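Local atomic coordinates of enoyl-acyl carrier protein reductase (Uncultured bacterium, PDB entry 6KIA), a protein that probably catalyses the NADH-dependent reduction of enoyl-acyl carrier protein in fatty acid synthesis, as a triclosan-resistant enoyl reductase. Residues 9-14 against 407-412; 284-289 against 422-427. One frame throughout, in Å; residues are numbered along the deposited sequence.

Contact 1: 9-14 against 407-412; sequences DVPQSN and GPLMFH
The N-terminal loop 9-14 lies along the end of helix 394-413 and is held there by one direct hydrogen bond, two water bridges and a proline. The direct bond runs from the side chain of His412, whose ND1 gives its proton to the backbone O of Ser13 over 3.0 Å. It is bent, 139° at the hydrogen, and ND1 sits above the carbonyl plane instead of in line with a lone pair. His412 CG stands beside the backbone N (chi1 -70°), which brings the ring to the loop. CB of Asn14 rests against the edge of the same imidazole, while CD2 of Phe411 lies above one face of it, toward the rim.

Water does the rest. One molecule accepts from Ser13 N, is hydrogen-bonded to Ser13 OG, and lies 2.7 Å from His412 O, to which it can donate though other acceptors compete. A second gives one proton to Asn14 OD1 and the other to Phe411 O, tying loop to helix. Asn14 ND2 bonds to Phe16 O, which helps fix the amide; its OD1 stands 3.5 Å from Phe411 CE2.

Pro11 supplies the apolar part. Its CD presses on Leu409 CD2 at 3.5 Å, tighter than usual for two carbons, and its CG lies 3.7 Å from His412 CB, crossing both side chains at roughly a right angle.

Behind this seam, Leu409 packs on Ile429 and Gln432 of helix 426-436 and Phe411 on Leu37 and Glu40 of helix 34-43, so the loop leading to strand 21-25 closes over a helix that packs on both.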
ATOM      1  N   ASP A   9      20.031  -8.102   0.866  1.00 21.92           N
ATOM      2  CA  ASP A   9      20.359  -9.231  -0.001  1.00 23.13           C
ATOM      3  C   ASP A   9      19.121  -9.849  -0.645  1.00 21.77           C
ATOM      4  O   ASP A   9      18.058  -9.960  -0.026  1.00 26.20           O
ATOM      5  CB  ASP A   9      21.126 -10.305   0.779  1.00 31.06           C
ATOM      6  CG  ASP A   9      22.464  -9.816   1.287  1.00 38.05           C
ATOM      7  OD1 ASP A   9      23.055  -8.907   0.654  1.00 40.96           O
ATOM      8  OD2 ASP A   9      22.923 -10.334   2.327  1.00 42.07           O
ATOM      9  N   VAL A  10      19.277 -10.234  -1.902  1.00 21.84           N
ATOM     10  CA  VAL A  10      18.219 -10.915  -2.623  1.00 22.54           C
ATOM     11  C   VAL A  10      18.002 -12.315  -2.045  1.00 22.52           C
ATOM     12  O   VAL A  10      18.931 -13.138  -2.016  1.00 24.57           O
ATOM     13  CB  VAL A  10      18.546 -10.997  -4.128  1.00 21.37           C
ATOM     14  CG1 VAL A  10      17.519 -11.868  -4.836  1.00 27.13           C
ATOM     15  CG2 VAL A  10      18.611  -9.586  -4.737  1.00 22.19           C
ATOM     16  N   PRO A  11      16.787 -12.586  -1.546  1.00 20.95           N
ATOM     17  CA  PRO A  11      16.507 -13.928  -1.003  1.00 18.06           C
ATOM     18  C   PRO A  11      16.458 -14.999  -2.086  1.00 22.96           C
ATOM     19  O   PRO A  11      16.044 -14.736  -3.225  1.00 21.79           O
ATOM     20  CB  PRO A  11      15.136 -13.758  -0.327  1.00 22.39           C
ATOM     21  CG  PRO A  11      14.469 -12.633  -1.117  1.00 21.85           C
ATOM     22  CD  PRO A  11      15.623 -11.686  -1.447  1.00 20.59           C
ATOM     23  N   GLN A  12      16.875 -16.212  -1.727  1.00 22.64           N
ATOM     24  CA  GLN A  12      16.976 -17.299  -2.705  1.00 23.28           C
ATOM     25  C   GLN A  12      16.218 -18.561  -2.312  1.00 25.30           C
ATOM     26  O   GLN A  12      16.207 -19.550  -3.057  1.00 25.92           O
ATOM     27  CB  GLN A  12      18.445 -17.661  -2.933  1.00 24.84           C
ATOM     28  CG  GLN A  12      19.248 -16.490  -3.399  1.00 27.00           C
ATOM     29  CD  GLN A  12      20.674 -16.872  -3.667  1.00 36.10           C
ATOM     30  OE1 GLN A  12      21.171 -17.862  -3.120  1.00 39.12           O
ATOM     31  NE2 GLN A  12      21.334 -16.122  -4.538  1.00 38.98           N
ATOM     32  N   SER A  13      15.597 -18.556  -1.145  1.00 20.43           N
ATOM     33  CA  SER A  13      14.962 -19.803  -0.717  1.00 21.00           C
ATOM     34  C   SER A  13      13.459 -19.796  -1.039  1.00 22.01           C
ATOM     35  O   SER A  13      12.844 -18.735  -1.251  1.00 22.23           O
ATOM     36  CB  SER A  13      15.234 -20.074   0.773  1.00 24.97           C
ATOM     37  OG  SER A  13      14.331 -19.400   1.623  1.00 33.95           O
ATOM     38  N   ASN A  14      12.893 -20.991  -1.190  1.00 23.06           N
ATOM     39  CA  ASN A  14      11.468 -21.147  -1.433  1.00 19.64           C
ATOM     40  C   ASN A  14      10.961 -22.467  -0.870  1.00 20.84           C
ATOM     41  O   ASN A  14      11.523 -23.529  -1.137  1.00 26.40           O
ATOM     42  CB  ASN A  14      11.113 -21.092  -2.925  1.00 20.11           C
ATOM     43  CG  ASN A  14       9.680 -21.565  -3.195  1.00 20.86           C
ATOM     44  OD1 ASN A  14       8.719 -20.943  -2.730  1.00 23.13           O
ATOM     45  ND2 ASN A  14       9.526 -22.628  -3.977  1.00 23.29           N
ATOM     46  N   GLY A 407       7.760  -8.310  -6.061  1.00 18.64           N
ATOM     47  CA  GLY A 407       7.108  -9.620  -6.103  1.00 18.32           C
ATOM     48  C   GLY A 407       7.956 -10.764  -5.576  1.00 20.30           C
ATOM     49  O   GLY A 407       7.635 -11.374  -4.568  1.00 18.23           O
ATOM     50  N   PRO A 408       9.047 -11.071  -6.277  1.00 18.61           N
ATOM     51  CA  PRO A 408       9.935 -12.155  -5.861  1.00 18.28           C
ATOM     52  C   PRO A 408      10.631 -11.851  -4.549  1.00 19.15           C
ATOM     53  O   PRO A 408      10.875 -12.769  -3.773  1.00 18.54           O
ATOM     54  CB  PRO A 408      10.925 -12.278  -7.023  1.00 21.47           C
ATOM     55  CG  PRO A 408      10.765 -11.031  -7.800  1.00 23.02           C
ATOM     56  CD  PRO A 408       9.370 -10.582  -7.620  1.00 17.15           C
ATOM     57  N   LEU A 409      10.955 -10.586  -4.290  1.00 18.29           N
ATOM     58  CA  LEU A 409      11.533 -10.258  -2.998  1.00 17.84           C
ATOM     59  C   LEU A 409      10.618 -10.694  -1.851  1.00 20.20           C
ATOM     60  O   LEU A 409      11.072 -11.373  -0.934  1.00 18.03           O
ATOM     61  CB  LEU A 409      11.816  -8.753  -2.888  1.00 18.32           C
ATOM     62  CG  LEU A 409      13.049  -8.275  -3.676  1.00 23.23           C
ATOM     63  CD1 LEU A 409      13.171  -6.749  -3.635  1.00 18.21           C
ATOM     64  CD2 LEU A 409      14.325  -8.935  -3.161  1.00 17.66           C
ATOM     65  N   MET A 410       9.343 -10.303  -1.885  1.00 16.76           N
ATOM     66  CA  MET A 410       8.438 -10.647  -0.801  1.00 17.95           C
ATOM     67  C   MET A 410       8.148 -12.157  -0.812  1.00 18.06           C
ATOM     68  O   MET A 410       8.145 -12.801   0.246  1.00 17.81           O
ATOM     69  CB  MET A 410       7.153  -9.846  -0.903  1.00 17.46           C
ATOM     70  CG  MET A 410       7.397  -8.351  -0.684  1.00 16.31           C
ATOM     71  SD  MET A 410       5.918  -7.366  -0.955  1.00 18.14           S
ATOM     72  CE  MET A 410       4.782  -7.998   0.307  1.00 18.55           C
ATOM     73  N   PHE A 411       7.963 -12.722  -2.007  1.00 17.59           N
ATOM     74  CA  PHE A 411       7.618 -14.146  -2.106  1.00 19.96           C
ATOM     75  C   PHE A 411       8.733 -15.011  -1.534  1.00 18.87           C
ATOM     76  O   PHE A 411       8.476 -15.947  -0.754  1.00 18.49           O
ATOM     77  CB  PHE A 411       7.330 -14.539  -3.560  1.00 16.13           C
ATOM     78  CG  PHE A 411       6.818 -15.954  -3.699  1.00 20.35           C
ATOM     79  CD1 PHE A 411       5.559 -16.302  -3.249  1.00 23.43           C
ATOM     80  CD2 PHE A 411       7.631 -16.934  -4.253  1.00 22.97           C
ATOM     81  CE1 PHE A 411       5.104 -17.643  -3.358  1.00 22.28           C
ATOM     82  CE2 PHE A 411       7.189 -18.258  -4.372  1.00 24.27           C
ATOM     83  CZ  PHE A 411       5.921 -18.600  -3.931  1.00 19.17           C
ATOM     84  N   HIS A 412       9.984 -14.701  -1.886  1.00 15.85           N
ATOM     85  CA  HIS A 412      11.095 -15.520  -1.404  1.00 18.95           C
ATOM     86  C   HIS A 412      11.491 -15.200   0.043  1.00 19.75           C
ATOM     87  O   HIS A 412      11.801 -16.112   0.813  1.00 20.31           O
ATOM     88  CB  HIS A 412      12.304 -15.395  -2.346  1.00 19.72           C
ATOM     89  CG  HIS A 412      12.103 -16.058  -3.674  1.00 18.83           C
ATOM     90  ND1 HIS A 412      11.820 -17.403  -3.795  1.00 30.20           N
ATOM     91  CD2 HIS A 412      12.182 -15.574  -4.939  1.00 25.28           C
ATOM     92  CE1 HIS A 412      11.721 -17.716  -5.076  1.00 31.06           C
ATOM     93  NE2 HIS A 412      11.927 -16.624  -5.789  1.00 31.62           N
TER
HETATM   94  O   HOH W   1      14.429 -16.806   1.126  1.00 23.50           O
HETATM   95  O   HOH W   2       9.339 -18.485  -1.509  1.00 20.96           O

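Contact 2: 284-289 against 422-427. With NAI (1,4-dihydronicotinamide adenine dinucleotide), chain D.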
ATOM      1  N   THR A 284       5.213 -10.524   8.510  1.00 19.97           N
ATOM      2  CA  THR A 284       6.190  -9.535   8.109  1.00 20.27           C
ATOM      3  C   THR A 284       5.513  -8.405   7.323  1.00 20.21           C
ATOM      4  O   THR A 284       4.787  -8.651   6.349  1.00 21.63           O
ATOM      5  CB  THR A 284       7.318 -10.170   7.259  1.00 22.71           C
ATOM      6  OG1 THR A 284       7.987 -11.200   8.024  1.00 21.52           O
ATOM      7  CG2 THR A 284       8.346  -9.112   6.813  1.00 22.17           C
ATOM      8  N   VAL A 285       5.758  -7.177   7.756  1.00 18.46           N
ATOM      9  CA  VAL A 285       5.386  -5.997   6.981  1.00 19.41           C
ATOM     10  C   VAL A 285       6.544  -5.621   6.093  1.00 20.53           C
ATOM     11  O   VAL A 285       7.669  -5.443   6.568  1.00 20.94           O
ATOM     12  CB  VAL A 285       5.042  -4.789   7.878  1.00 18.11           C
ATOM     13  CG1 VAL A 285       4.837  -3.529   7.029  1.00 18.36           C
ATOM     14  CG2 VAL A 285       3.811  -5.096   8.734  1.00 21.21           C
ATOM     15  N   TYR A 286       6.279  -5.512   4.798  1.00 16.51           N
ATOM     16  CA  TYR A 286       7.308  -5.094   3.857  1.00 16.32           C
ATOM     17  C   TYR A 286       7.073  -3.653   3.519  1.00 17.76           C
ATOM     18  O   TYR A 286       6.093  -3.329   2.853  1.00 16.76           O
ATOM     19  CB  TYR A 286       7.290  -5.975   2.593  1.00 16.24           C
ATOM     20  CG  TYR A 286       7.686  -7.415   2.865  1.00 16.20           C
ATOM     21  CD1 TYR A 286       6.729  -8.369   3.235  1.00 17.12           C
ATOM     22  CD2 TYR A 286       9.006  -7.801   2.793  1.00 19.44           C
ATOM     23  CE1 TYR A 286       7.105  -9.676   3.494  1.00 20.01           C
ATOM     24  CE2 TYR A 286       9.391  -9.108   3.050  1.00 20.04           C
ATOM     25  CZ  TYR A 286       8.453 -10.028   3.388  1.00 19.50           C
ATOM     26  OH  TYR A 286       8.876 -11.326   3.635  1.00 20.88           O
ATOM     27  N   ASN A 287       7.955  -2.786   4.007  1.00 18.41           N
ATOM     28  CA  ASN A 287       7.842  -1.350   3.717  1.00 19.18           C
ATOM     29  C   ASN A 287       8.391  -1.062   2.329  1.00 16.42           C
ATOM     30  O   ASN A 287       9.610  -1.126   2.082  1.00 16.06           O
ATOM     31  CB  ASN A 287       8.545  -0.518   4.786  1.00 16.35           C
ATOM     32  CG  ASN A 287       7.718  -0.394   6.049  1.00 21.38           C
ATOM     33  OD1 ASN A 287       6.477  -0.263   5.990  1.00 18.80           O
ATOM     34  ND2 ASN A 287       8.381  -0.465   7.209  1.00 18.46           N
ATOM     35  N   CYS A 288       7.471  -0.816   1.405  1.00 16.28           N
ATOM     36  CA  CYS A 288       7.794  -0.760  -0.030  1.00 17.69           C
ATOM     37  C   CYS A 288       7.898   0.654  -0.573  1.00 16.21           C
ATOM     38  O   CYS A 288       7.392   1.586   0.051  1.00 16.42           O
ATOM     39  CB  CYS A 288       6.734  -1.537  -0.821  1.00 16.25           C
ATOM     40  SG  CYS A 288       6.782  -3.349  -0.518  1.00 17.60           S
ATOM     41  N   PRO A 289       8.517   0.827  -1.751  1.00 16.11           N
ATOM     42  CA  PRO A 289       8.665   2.195  -2.291  1.00 16.15           C
ATOM     43  C   PRO A 289       7.390   2.902  -2.726  1.00 16.69           C
ATOM     44  O   PRO A 289       6.362   2.292  -2.989  1.00 18.08           O
ATOM     45  CB  PRO A 289       9.537   1.981  -3.534  1.00 16.02           C
ATOM     46  CG  PRO A 289      10.273   0.744  -3.273  1.00 16.50           C
ATOM     47  CD  PRO A 289       9.281  -0.145  -2.553  1.00 15.96           C
ATOM     48  N   LEU A 422      10.443  -5.178   7.427  1.00 17.78           N
ATOM     49  CA  LEU A 422      11.576  -5.096   6.526  1.00 18.64           C
ATOM     50  C   LEU A 422      11.331  -4.051   5.451  1.00 21.91           C
ATOM     51  O   LEU A 422      10.258  -4.023   4.842  1.00 23.72           O
ATOM     52  CB  LEU A 422      11.850  -6.446   5.862  1.00 20.58           C
ATOM     53  CG  LEU A 422      12.212  -7.599   6.803  1.00 25.61           C
ATOM     54  CD1 LEU A 422      12.259  -8.919   6.030  1.00 21.93           C
ATOM     55  CD2 LEU A 422      13.563  -7.276   7.445  1.00 24.06           C
ATOM     56  N   TRP A 423      12.322  -3.208   5.216  1.00 19.56           N
ATOM     57  CA  TRP A 423      12.238  -2.242   4.122  1.00 15.83           C
ATOM     58  C   TRP A 423      12.799  -2.833   2.827  1.00 19.40           C
ATOM     59  O   TRP A 423      13.922  -3.375   2.805  1.00 21.66           O
ATOM     60  CB  TRP A 423      12.999  -0.955   4.467  1.00 19.24           C
ATOM     61  CG  TRP A 423      12.252   0.141   5.169  1.00 18.88           C
ATOM     62  CD1 TRP A 423      11.857   1.339   4.630  1.00 22.62           C
ATOM     63  CD2 TRP A 423      11.856   0.178   6.550  1.00 18.80           C
ATOM     64  NE1 TRP A 423      11.266   2.115   5.586  1.00 18.36           N
ATOM     65  CE2 TRP A 423      11.221   1.424   6.770  1.00 17.82           C
ATOM     66  CE3 TRP A 423      11.959  -0.722   7.613  1.00 18.21           C
ATOM     67  CZ2 TRP A 423      10.704   1.793   8.015  1.00 18.28           C
ATOM     68  CZ3 TRP A 423      11.448  -0.340   8.865  1.00 20.52           C
ATOM     69  CH2 TRP A 423      10.829   0.895   9.049  1.00 20.00           C
ATOM     70  N   LEU A 424      12.032  -2.685   1.744  1.00 18.68           N
ATOM     71  CA  LEU A 424      12.501  -2.977   0.397  1.00 15.73           C
ATOM     72  C   LEU A 424      12.754  -1.637  -0.280  1.00 19.43           C
ATOM     73  O   LEU A 424      11.815  -1.001  -0.758  1.00 18.23           O
ATOM     74  CB  LEU A 424      11.456  -3.790  -0.381  1.00 17.20           C
ATOM     75  CG  LEU A 424      10.973  -5.067   0.325  1.00 17.84           C
ATOM     76  CD1 LEU A 424       9.976  -5.797  -0.556  1.00 18.39           C
ATOM     77  CD2 LEU A 424      12.180  -5.967   0.618  1.00 20.75           C
ATOM     78  N   SER A 425      13.998  -1.159  -0.267  1.00 16.99           N
ATOM     79  CA  SER A 425      14.295   0.143  -0.885  1.00 17.95           C
ATOM     80  C   SER A 425      14.836  -0.030  -2.307  1.00 18.48           C
ATOM     81  O   SER A 425      14.886  -1.154  -2.809  1.00 18.37           O
ATOM     82  CB  SER A 425      15.261   0.937   0.004  1.00 19.39           C
ATOM     83  OG  SER A 425      14.577   1.306   1.202  1.00 17.73           O
ATOM     84  N   HIS A 426      15.236   1.068  -2.967  1.00 16.87           N
ATOM     85  CA  HIS A 426      15.629   0.985  -4.358  1.00 15.42           C
ATOM     86  C   HIS A 426      16.829   0.088  -4.594  1.00 16.84           C
ATOM     87  O   HIS A 426      16.972  -0.451  -5.683  1.00 19.61           O
ATOM     88  CB  HIS A 426      15.956   2.373  -4.930  1.00 15.40           C
ATOM     89  CG  HIS A 426      14.748   3.216  -5.157  1.00 19.46           C
ATOM     90  ND1 HIS A 426      14.798   4.437  -5.810  1.00 16.56           N
ATOM     91  CD2 HIS A 426      13.448   3.025  -4.827  1.00 18.61           C
ATOM     92  CE1 HIS A 426      13.587   4.959  -5.854  1.00 17.07           C
ATOM     93  NE2 HIS A 426      12.741   4.120  -5.269  1.00 16.57           N
ATOM     94  N   ASP A 427      17.695  -0.028  -3.590  1.00 15.52           N
ATOM     95  CA  ASP A 427      18.904  -0.824  -3.758  1.00 19.85           C
ATOM     96  C   ASP A 427      18.580  -2.302  -4.002  1.00 16.84           C
ATOM     97  O   ASP A 427      18.956  -2.875  -5.043  1.00 18.51           O
ATOM     98  CB  ASP A 427      19.863  -0.655  -2.557  1.00 24.71           C
ATOM     99  CG  ASP A 427      19.274  -1.098  -1.224  1.00 24.27           C
ATOM    100  OD1 ASP A 427      18.054  -0.941  -0.966  1.00 21.84           O
ATOM    101  OD2 ASP A 427      20.057  -1.641  -0.416  1.00 23.91           O
TER
HETATM  102  PA  NAI D 501      -4.717  -0.615  -4.599  1.00 17.93           P
HETATM  103  O1A NAI D 501      -4.532  -1.506  -5.790  1.00 20.84           O
HETATM  104  O2A NAI D 501      -5.820   0.422  -4.681  1.00 21.45           O
HETATM  105  O5B NAI D 501      -4.898  -1.561  -3.334  1.00 18.27           O
HETATM  106  C5B NAI D 501      -5.692  -1.132  -2.246  1.00 19.72           C
HETATM  107  C4B NAI D 501      -6.018  -2.457  -1.490  1.00 18.77           C
HETATM  108  O4B NAI D 501      -6.772  -2.016  -0.207  1.00 18.65           O
HETATM  109  C3B NAI D 501      -6.798  -3.235  -2.151  1.00 20.23           C
HETATM  110  O3B NAI D 501      -6.428  -4.666  -1.997  1.00 21.64           O
HETATM  111  C2B NAI D 501      -8.302  -2.961  -1.521  1.00 22.04           C
HETATM  112  O2B NAI D 501      -9.188  -4.091  -1.860  1.00 20.17           O
HETATM  113  C1B NAI D 501      -8.077  -2.818  -0.261  1.00 22.62           C
HETATM  114  N9A NAI D 501      -9.044  -1.892   0.364  1.00 22.03           N
HETATM  115  C8A NAI D 501      -9.301  -0.577   0.251  1.00 20.37           C
HETATM  116  N7A NAI D 501     -10.311  -0.283   1.068  1.00 20.25           N
HETATM  117  C5A NAI D 501     -10.679  -1.423   1.700  1.00 19.02           C
HETATM  118  C6A NAI D 501     -11.688  -1.599   2.634  1.00 22.06           C
HETATM  119  N6A NAI D 501     -12.643  -0.712   3.238  1.00 24.00           N
HETATM  120  N1A NAI D 501     -11.883  -2.831   3.132  1.00 20.58           N
HETATM  121  C2A NAI D 501     -11.106  -3.878   2.710  1.00 21.94           C
HETATM  122  N3A NAI D 501     -10.096  -3.698   1.778  1.00 23.26           N
HETATM  123  C4A NAI D 501      -9.902  -2.439   1.274  1.00 22.89           C
HETATM  124  O3  NAI D 501      -3.341   0.244  -4.277  1.00 18.07           O
HETATM  125  PN  NAI D 501      -1.942  -0.256  -3.646  1.00 18.35           P
HETATM  126  O1N NAI D 501      -1.365  -1.366  -4.467  1.00 17.61           O
HETATM  127  O2N NAI D 501      -1.095   1.007  -3.635  1.00 18.64           O
HETATM  128  O5D NAI D 501      -2.245  -0.751  -2.160  1.00 17.46           O
HETATM  129  C5D NAI D 501      -1.895  -2.055  -1.727  1.00 17.38           C
HETATM  130  C4D NAI D 501      -1.026  -1.909  -0.458  1.00 17.30           C
HETATM  131  O4D NAI D 501       0.139  -1.395  -0.802  1.00 17.14           O
HETATM  132  C3D NAI D 501      -1.647  -0.905   0.511  1.00 19.92           C
HETATM  133  O3D NAI D 501      -1.678  -1.385   1.812  1.00 17.77           O
HETATM  134  C2D NAI D 501      -0.643   0.266   0.422  1.00 20.21           C
HETATM  135  O2D NAI D 501      -0.784   1.114   1.616  1.00 17.47           O
HETATM  136  C1D NAI D 501       0.517  -0.324   0.298  1.00 17.16           C
HETATM  137  N1N NAI D 501       1.567   0.546  -0.230  1.00 18.80           N
HETATM  138  C2N NAI D 501       1.345   1.396  -1.293  1.00 17.06           C
HETATM  139  C3N NAI D 501       2.365   2.255  -1.724  1.00 16.95           C
HETATM  140  C7N NAI D 501       2.163   3.182  -2.922  1.00 21.07           C
HETATM  141  O7N NAI D 501       2.911   4.138  -3.106  1.00 20.70           O
HETATM  142  N7N NAI D 501       1.102   2.913  -3.825  1.00 19.50           N
HETATM  143  C4N NAI D 501       3.614   2.260  -1.120  1.00 19.33           C
HETATM  144  C5N NAI D 501       3.844   1.357  -0.076  1.00 21.86           C
HETATM  145  C6N NAI D 501       2.818   0.512   0.363  1.00 17.91           C
HETATM  146  O   HOH W   3      10.840   1.119   0.957  1.00 18.59           O
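Asn287 and Trp423 make a tightly packed part of this buried pairing. Both side chains rise from the same face of the sheet and lie side by side, with Asn287 CB 3.6 Å from the centroid of the five-membered indole ring and almost exactly on its normal, a CH-pi contact. With CG beside the backbone N (chi1 -78°), the amide continues over the six-membered ring, its ND2 3.3 Å from Trp423 CZ2 and its plane tilted 60° to the indole. That nitrogen is a hydrogen-bond donor to Glu270 OE2, and Trp423 NE1 is taken by His242 O, so both side-chain nitrogens have partners.

Beneath this pair the backbones run parallel. Leu422 N meets Val285 O at 2.9 Å, nearly along the C=O axis; Asn287 N bonds to Leu422 O at 2.7 Å, and Leu424 N to Asn287 O. Strand 421-423 thereby extends the parallel part of the mixed sheet beyond 283-287, consistent with a Rossmann-type dinucleotide-binding fold in which the cofactor lies at the C-terminal ends of the strands. Accordingly, the chain turns out of strand 283-287 through Cys288 and Pro289 beneath the nicotinamide, with Pro289 O 3.3 Å from NAI C4N, the carbon that carries the hydride, and also hydrogen-bonded to Tyr33 OH.

On the face of Tyr286 and Leu422, Thr284 CG2 lies over the tyrosine ring, and the leucines keep ordinary van der Waals distance: Leu424 CD1 is 4.0 Å from Tyr286 CD2, and Leu422 CD1 similarly far from Tyr286 CE2. Leu424 CD1 also touches Cys288 SG. Farther along, the backbones spread, though Pro289 CD still lies 3.2 Å from Leu424 O. Here a water is within hydrogen-bonding distance of Leu424 O and of Asn287 O, which already accepts Leu424 N, with other acceptors competing for its protons.

The centres of contacts 1 and 2 lie about 12 Å apart, and the two contacts touch chiefly through Met410, with Leu409 adding a contact to Leu424. On helix 394-413 the CB of Met410 points away from the loop of contact 1; its CE packs 3.5 Å from Tyr286 CD1 and its CG 3.6 Å from Leu424 CD1. Along the chain the segments alternate: 9-14, 284-289, 407-412, 422-427. Helix 394-413 is followed, after a short loop, by strand 421-423, so the C-terminal part of the chain serves both contacts. The layers therefore run from the N-terminal loop through the helix to the main sheet, and from there to the nicotinamide end of NAI.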